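Local coordinates for protein HTH-type transcriptional regulator ascG (Escherichia coli, PDB 3BRQ) that represses the asc operon as a LacI-family transcription factor that binds DNA in a sequence-specific way, at the interface of chains A and B. Numbering follows the deposited sequence. Chains: chain A/B, HTH-type transcriptional regulator ascG.

Contact 1: the interface of chains A and B. Residues chain A 41, 45, 48; chain B 28, 30, 60-61.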
loop_
_atom_site.group_PDB
_atom_site.type_symbol
_atom_site.label_atom_id
_atom_site.label_comp_id
_atom_site.label_asym_id
_atom_site.label_seq_id
_atom_site.Cartn_x
_atom_site.Cartn_y
_atom_site.Cartn_z
ATOM N N PHE A 41 -0.153 7.710 3.849
ATOM C CA PHE A 41 0.761 8.584 3.139
ATOM C C PHE A 41 0.215 10.013 3.083
ATOM O O PHE A 41 0.926 10.960 3.448
ATOM C CB PHE A 41 1.050 8.060 1.721
ATOM C CG PHE A 41 1.937 8.984 0.932
ATOM C CD1 PHE A 41 3.303 9.065 1.221
ATOM C CD2 PHE A 41 1.404 9.809 -0.076
ATOM C CE1 PHE A 41 4.145 9.958 0.479
ATOM C CE2 PHE A 41 2.172 10.696 -0.782
ATOM C CZ PHE A 41 3.587 10.747 -0.538
ATOM N N ARG A 45 1.379 13.404 4.903
ATOM C CA ARG A 45 1.849 14.493 4.038
ATOM C C ARG A 45 1.086 15.808 4.247
ATOM O O ARG A 45 1.684 16.863 4.338
ATOM C CB ARG A 45 1.771 14.125 2.565
ATOM C CG ARG A 45 2.484 15.162 1.666
ATOM C CD ARG A 45 4.007 15.023 1.879
ATOM N NE ARG A 45 4.655 14.004 1.020
ATOM C CZ ARG A 45 5.770 13.329 1.347
ATOM N NH1 ARG A 45 6.327 13.464 2.558
ATOM N NH2 ARG A 45 6.325 12.471 0.505
ATOM N N GLU A 48 1.934 17.463 7.543
ATOM C CA GLU A 48 3.274 18.130 7.470
ATOM C C GLU A 48 3.224 19.431 6.661
ATOM O O GLU A 48 3.832 20.390 7.028
ATOM C CB GLU A 48 4.268 17.188 6.812
ATOM C CG GLU A 48 4.408 15.919 7.590
ATOM C CD GLU A 48 5.323 14.952 6.942
ATOM O OE1 GLU A 48 6.296 15.416 6.331
ATOM O OE2 GLU A 48 5.083 13.720 7.052
ATOM N N ASN B 28 7.541 9.286 6.193
ATOM C CA ASN B 28 6.462 9.505 5.234
ATOM C C ASN B 28 6.993 9.417 3.784
ATOM O O ASN B 28 7.094 10.409 3.059
ATOM C CB ASN B 28 5.816 10.871 5.514
ATOM C CG ASN B 28 4.614 11.154 4.618
ATOM O OD1 ASN B 28 3.762 10.325 4.456
ATOM N ND2 ASN B 28 4.580 12.330 4.018
ATOM N N LEU B 30 6.836 7.423 -0.059
ATOM C CA LEU B 30 5.775 6.844 -0.877
ATOM C C LEU B 30 6.014 5.325 -0.940
ATOM O O LEU B 30 5.067 4.534 -0.913
ATOM C CB LEU B 30 5.804 7.446 -2.293
ATOM C CG LEU B 30 4.808 6.820 -3.261
ATOM C CD1 LEU B 30 3.322 7.138 -2.901
ATOM C CD2 LEU B 30 5.137 7.273 -4.670
ATOM N N LYS B 60 7.957 11.814 9.350
ATOM C CA LYS B 60 8.008 12.912 8.341
ATOM C C LYS B 60 9.028 12.640 7.274
ATOM O O LYS B 60 8.975 11.591 6.649
ATOM C CB LYS B 60 8.187 14.299 8.981
ATOM C CG LYS B 60 7.206 14.604 10.063
ATOM C CD LYS B 60 7.390 15.961 10.700
ATOM C CE LYS B 60 6.301 16.114 11.801
ATOM N NZ LYS B 60 6.398 17.426 12.559
ATOM N N HIS B 61 10.041 13.483 7.087
ATOM C CA HIS B 61 10.813 13.272 5.892
ATOM C C HIS B 61 12.263 13.794 5.937
ATOM O O HIS B 61 12.705 14.325 4.904
ATOM C CB HIS B 61 10.093 13.943 4.674
ATOM C CG HIS B 61 10.328 13.221 3.382
ATOM N ND1 HIS B 61 11.527 13.287 2.699
ATOM C CD2 HIS B 61 9.534 12.402 2.655
ATOM C CE1 HIS B 61 11.467 12.538 1.612
ATOM N NE2 HIS B 61 10.267 11.991 1.557
#
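B:Leu30 lies over one face of the A:Phe41 ring, its CD1 methyl above the ring centre, while A:Phe41 ring atom CE1 meets the B:Leu30 CA at 3.8 Å. This is part of the dimer contact typical of the LacI family, made by helix 36-49, whose residues A:Phe41, A:Arg45 and A:Glu48 lie along one side. The A:Phe41 phenyl is carried toward chain B with CG anti to the backbone N (chi1 177°), and its CD1 also comes 3.5 Å from B:Asn28 OD1. The amide of B:Asn28 is turned 73° from the guanidinium of A:Arg45. A:Arg45 NH1 stands 3.4 Å from B:His61 CD2, the guanidinium and ring planes well inclined to each other. The same NH1 also makes a weak, strongly bent hydrogen bond to the backbone O of B:Asn28. The modelled amide orientation is doubtful: B:Asn28 OD1 faces the carbonyl O of A:Phe41 at 3.1 Å, two acceptors, and ND2 is crowded against NH1. Exchanging the amide O and N would put a donor opposite A:Phe41 O, but the NH1 contact would stay doubtful. Further along, the carboxylate of A:Glu48 rests on the start of the extended B:Lys60 side chain, A:Glu48 CD to B:Lys60 CB 3.6 Å, the ammonium well away from the carboxylate.

Contact 2: the interface of chains A and B. Residues chain A 28, 58, 60-61, 65; chain B 44-45, 48.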
loop_
_atom_site.group_PDB
_atom_site.type_symbol
_atom_site.label_atom_id
_atom_site.label_comp_id
_atom_site.label_asym_id
_atom_site.label_seq_id
_atom_site.Cartn_x
_atom_site.Cartn_y
_atom_site.Cartn_z
ATOM N N ASN A 28 -7.049 -2.025 13.043
ATOM C CA ASN A 28 -6.035 -2.763 12.282
ATOM C C ASN A 28 -6.647 -3.693 11.267
ATOM O O ASN A 28 -5.980 -4.147 10.327
ATOM C CB ASN A 28 -5.005 -3.452 13.198
ATOM C CG ASN A 28 -5.603 -4.618 14.017
ATOM O OD1 ASN A 28 -6.125 -5.567 13.469
ATOM N ND2 ASN A 28 -5.469 -4.542 15.325
ATOM N N ASP A 58 -4.648 2.472 17.299
ATOM C CA ASP A 58 -5.298 1.328 16.741
ATOM C C ASP A 58 -6.678 1.128 17.396
ATOM O O ASP A 58 -6.802 1.007 18.602
ATOM C CB ASP A 58 -4.364 0.105 16.841
ATOM C CG ASP A 58 -4.987 -1.180 16.276
ATOM O OD1 ASP A 58 -6.080 -1.116 15.691
ATOM O OD2 ASP A 58 -4.390 -2.262 16.444
ATOM N N LYS A 60 -8.569 -1.373 17.022
ATOM C CA LYS A 60 -8.641 -2.786 17.441
ATOM C C LYS A 60 -9.912 -3.483 16.962
ATOM O O LYS A 60 -10.218 -3.365 15.782
ATOM C CB LYS A 60 -8.280 -2.974 18.928
ATOM C CG LYS A 60 -6.736 -2.774 19.183
ATOM C CD LYS A 60 -6.314 -2.965 20.663
ATOM C CE LYS A 60 -6.456 -1.711 21.475
ATOM N NZ LYS A 60 -5.555 -0.558 20.943
ATOM N N HIS A 61 -10.666 -4.174 17.829
ATOM C CA HIS A 61 -11.706 -5.055 17.313
ATOM C C HIS A 61 -13.059 -4.912 18.026
ATOM O O HIS A 61 -13.753 -5.900 18.211
ATOM C CB HIS A 61 -11.228 -6.519 17.352
ATOM C CG HIS A 61 -10.157 -6.844 16.346
ATOM N ND1 HIS A 61 -8.806 -6.743 16.634
ATOM C CD2 HIS A 61 -10.235 -7.298 15.071
ATOM C CE1 HIS A 61 -8.104 -7.106 15.572
ATOM N NE2 HIS A 61 -8.945 -7.449 14.611
ATOM N N GLU A 65 -13.110 -0.416 22.110
ATOM C CA GLU A 65 -11.699 -0.146 21.854
ATOM C C GLU A 65 -11.462 1.076 20.928
ATOM O O GLU A 65 -10.413 1.757 21.013
ATOM C CB GLU A 65 -11.023 -1.385 21.294
ATOM C CG GLU A 65 -10.667 -2.412 22.380
ATOM C CD GLU A 65 -10.244 -3.692 21.775
ATOM O OE1 GLU A 65 -10.925 -4.143 20.807
ATOM O OE2 GLU A 65 -9.216 -4.249 22.242
ATOM N N ALA B 44 0.619 -4.089 14.889
ATOM C CA ALA B 44 -0.656 -3.807 15.601
ATOM C C ALA B 44 -1.230 -5.086 16.143
ATOM O O ALA B 44 -1.588 -5.160 17.291
ATOM C CB ALA B 44 -1.710 -3.160 14.664
ATOM N N ARG B 45 -1.317 -6.098 15.294
ATOM C CA ARG B 45 -1.755 -7.403 15.765
ATOM C C ARG B 45 -0.912 -7.921 16.957
ATOM O O ARG B 45 -1.459 -8.351 17.971
ATOM C CB ARG B 45 -1.773 -8.384 14.593
ATOM C CG ARG B 45 -2.910 -9.358 14.643
ATOM C CD ARG B 45 -4.274 -8.673 14.507
ATOM N NE ARG B 45 -5.321 -9.506 15.112
ATOM C CZ ARG B 45 -6.409 -9.967 14.482
ATOM N NH1 ARG B 45 -6.626 -9.672 13.198
ATOM N NH2 ARG B 45 -7.296 -10.726 15.144
ATOM N N GLU B 48 -1.628 -5.874 20.044
ATOM C CA GLU B 48 -2.999 -6.146 20.524
ATOM C C GLU B 48 -3.020 -7.459 21.319
ATOM O O GLU B 48 -3.484 -7.481 22.473
ATOM C CB GLU B 48 -4.013 -6.138 19.362
ATOM C CG GLU B 48 -5.441 -6.519 19.738
ATOM C CD GLU B 48 -6.380 -6.464 18.558
ATOM O OE1 GLU B 48 -5.928 -6.581 17.412
ATOM O OE2 GLU B 48 -7.589 -6.284 18.750
HETATM O O HOH W 1 -2.477 -2.634 18.205
HETATM O O HOH W 2 -8.495 -6.536 21.174
#
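B:Glu48, near the end of helix 36-49 in this LacI-family dimer, presents both carboxylate oxygens to chain A. Among the hydrogen bonds, the shortest comes from A:His61: ND1 donates in its ring plane to the syn lone pair of B:Glu48 OE2 at 2.5 Å. Ring and carboxylate are nearly coplanar, and the nearby carboxylate would probably steady a positive imidazole. A:Asn28 ND2 gives one N-H to B:Glu48 OE1 at 3.0 Å, arriving from above the carboxylate plane, and its other N-H to the syn lone pair of A:Asp58 OD2 at 2.8 Å, nearly straight. That second bond is likely to set the amide's rotation, with its other N-H toward the glutamate. Behind it, A:Lys60 N holds A:Asp58 OD1, and A:Glu65 OE1 accepts from the backbone N of A:His61. Waters link the sides: water 1 joins A:Asp58 OD2 to the carbonyl O of B:Ala44, and water 2 joins A:Glu65 OE2 to B:Glu48 OE2, between two acidic groups. Packing contacts finish the patch. A:His61 CE1 stands over the centre of the B:Arg45 guanidinium, 3.5 Å from CZ, with the planes 47° apart. The B:Ala44 methyl, CB, meets A:Asn28 CB at 3.6 Å. Extended, with CG anti to its backbone N (chi1 175°), B:Glu48 slides past the A:Lys60 methylenes.

Contact 3: the interface of chains A and B. Residues chain A 48, 52-54; chain B 57-58, 60, 72.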
loop_
_atom_site.group_PDB
_atom_site.type_symbol
_atom_site.label_atom_id
_atom_site.label_comp_id
_atom_site.label_asym_id
_atom_site.label_seq_id
_atom_site.Cartn_x
_atom_site.Cartn_y
_atom_site.Cartn_z
ATOM N N GLU A 48 1.934 17.463 7.543
ATOM C CA GLU A 48 3.274 18.130 7.470
ATOM C C GLU A 48 3.224 19.431 6.661
ATOM O O GLU A 48 3.832 20.390 7.028
ATOM C CB GLU A 48 4.268 17.188 6.812
ATOM C CG GLU A 48 4.408 15.919 7.590
ATOM C CD GLU A 48 5.323 14.952 6.942
ATOM O OE1 GLU A 48 6.296 15.416 6.331
ATOM O OE2 GLU A 48 5.083 13.720 7.052
ATOM N N ARG A 52 1.857 20.292 11.327
ATOM C CA ARG A 52 1.258 19.518 12.437
ATOM C C ARG A 52 1.864 18.133 12.504
ATOM O O ARG A 52 2.356 17.612 11.501
ATOM C CB ARG A 52 -0.283 19.394 12.284
ATOM C CG ARG A 52 -1.147 20.505 13.025
ATOM C CD ARG A 52 -0.950 21.910 12.422
ATOM N NE ARG A 52 -1.748 22.948 13.079
ATOM C CZ ARG A 52 -2.210 24.067 12.496
ATOM N NH1 ARG A 52 -1.963 24.318 11.225
ATOM N NH2 ARG A 52 -2.927 24.952 13.210
ATOM N N GLN A 53 1.766 17.513 13.670
ATOM C CA GLN A 53 2.224 16.140 13.905
ATOM C C GLN A 53 1.047 15.196 13.767
ATOM O O GLN A 53 0.015 15.455 14.370
ATOM C CB GLN A 53 2.811 16.043 15.330
ATOM C CG GLN A 53 3.450 14.667 15.795
ATOM C CD GLN A 53 4.547 14.073 14.884
ATOM O OE1 GLN A 53 4.332 13.052 14.199
ATOM N NE2 GLN A 53 5.724 14.646 14.933
ATOM N N LEU A 54 1.177 14.138 12.947
ATOM C CA LEU A 54 0.201 13.028 12.943
ATOM C C LEU A 54 0.613 11.898 13.914
ATOM O O LEU A 54 1.799 11.456 13.974
ATOM C CB LEU A 54 -0.059 12.499 11.525
ATOM C CG LEU A 54 -1.235 11.531 11.264
ATOM C CD1 LEU A 54 -2.574 12.228 11.521
ATOM C CD2 LEU A 54 -1.234 11.013 9.852
ATOM N N ALA B 57 3.941 7.417 15.221
ATOM C CA ALA B 57 4.174 8.816 14.926
ATOM C C ALA B 57 4.794 8.965 13.526
ATOM O O ALA B 57 5.711 8.224 13.143
ATOM C CB ALA B 57 5.093 9.467 16.040
ATOM N N ASP B 58 4.274 9.918 12.762
ATOM C CA ASP B 58 4.854 10.290 11.492
ATOM C C ASP B 58 6.338 10.713 11.747
ATOM O O ASP B 58 6.602 11.677 12.429
ATOM C CB ASP B 58 4.082 11.486 10.954
ATOM C CG ASP B 58 4.499 11.900 9.564
ATOM O OD1 ASP B 58 5.313 11.162 8.949
ATOM O OD2 ASP B 58 3.992 12.981 9.124
ATOM N N LYS B 60 7.957 11.814 9.350
ATOM C CA LYS B 60 8.008 12.912 8.341
ATOM C C LYS B 60 9.028 12.640 7.274
ATOM O O LYS B 60 8.975 11.591 6.649
ATOM C CB LYS B 60 8.187 14.299 8.981
ATOM C CG LYS B 60 7.206 14.604 10.063
ATOM C CD LYS B 60 7.390 15.961 10.700
ATOM C CE LYS B 60 6.301 16.114 11.801
ATOM N NZ LYS B 60 6.398 17.426 12.559
ATOM N N TYR B 72 9.320 12.761 20.751
ATOM C CA TYR B 72 7.901 12.998 20.910
ATOM C C TYR B 72 7.256 11.793 21.562
ATOM O O TYR B 72 6.556 11.937 22.554
ATOM C CB TYR B 72 7.245 13.310 19.566
ATOM C CG TYR B 72 5.744 13.551 19.618
ATOM C CD1 TYR B 72 5.201 14.590 20.393
ATOM C CD2 TYR B 72 4.869 12.741 18.908
ATOM C CE1 TYR B 72 3.813 14.815 20.444
ATOM C CE2 TYR B 72 3.464 12.967 18.957
ATOM C CZ TYR B 72 2.957 14.009 19.729
ATOM O OH TYR B 72 1.571 14.235 19.801
HETATM O O HOH W 3 3.382 14.648 10.907
HETATM O O HOH W 4 5.003 18.981 10.797
#
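Here the two subunits of a LacI-family homodimer meet strand to strand: B:Asp58 N donates to the carbonyl O of A:Leu54 at 3.2 Å in a nearly straight backbone hydrogen bond that ties the N-terminal subdomains together. Next to it the carboxylates of A:Glu48 and B:Asp58 approach from opposite directions, planes 44° apart, with A:Glu48 OE2 and B:Asp58 OD2 at 2.5 Å. Two acceptors this close would clash unless they share a proton, which the model cannot show. B:Lys60 N donates to B:Asp58 OD1 at 2.8 Å, and water 3 joins B:Asp58 OD2 to A:Leu54 N and A:Arg52 O. Water 4 links the B:Lys60 ammonium, NZ, to that same A:Arg52 carbonyl. An alanine in place of A:Glu48 would probably uncover the first methylenes of B:Lys60 and, if a proton is shared, leave B:Asp58 without its partner. A:Gln53, with CG anti to its backbone N (chi1 -177°), lays CG against B:Tyr72 CE2 at 3.6 Å, and the bend at chi2 turns its amide to within 20° of parallel to the ring. As modelled, A:Gln53 OE1 faces B:Asp58 O at 3.2 Å; a flipped amide could donate instead. Strand 53-57 and the end of helix 36-49 of chain A here meet the end of strand 53-60 of chain B, with helix 63-75 of chain B supplying the tyrosine.

Contact 1 and contact 3 adjoin, their C-alpha centres about 8 Å apart, and share A:Glu48 and B:Lys60; the centre of contact 2 lies about 23 Å from that of contact 1 and 21 Å from that of contact 3. All three draw on helix 36-49, and contact 2 uses positions 28, 45, 48, 58, 60 and 61 with the chains exchanged, making it the two-fold counterpart of much of the other two. The side chains break the symmetry: Glu48, Asn28 and His61 differ in first torsion between the copies. A:Glu48 lies against B:Asp58, in a doubtful close pair, while B:Glu48 bonds to A:His61, suggesting an adaptable polar seam.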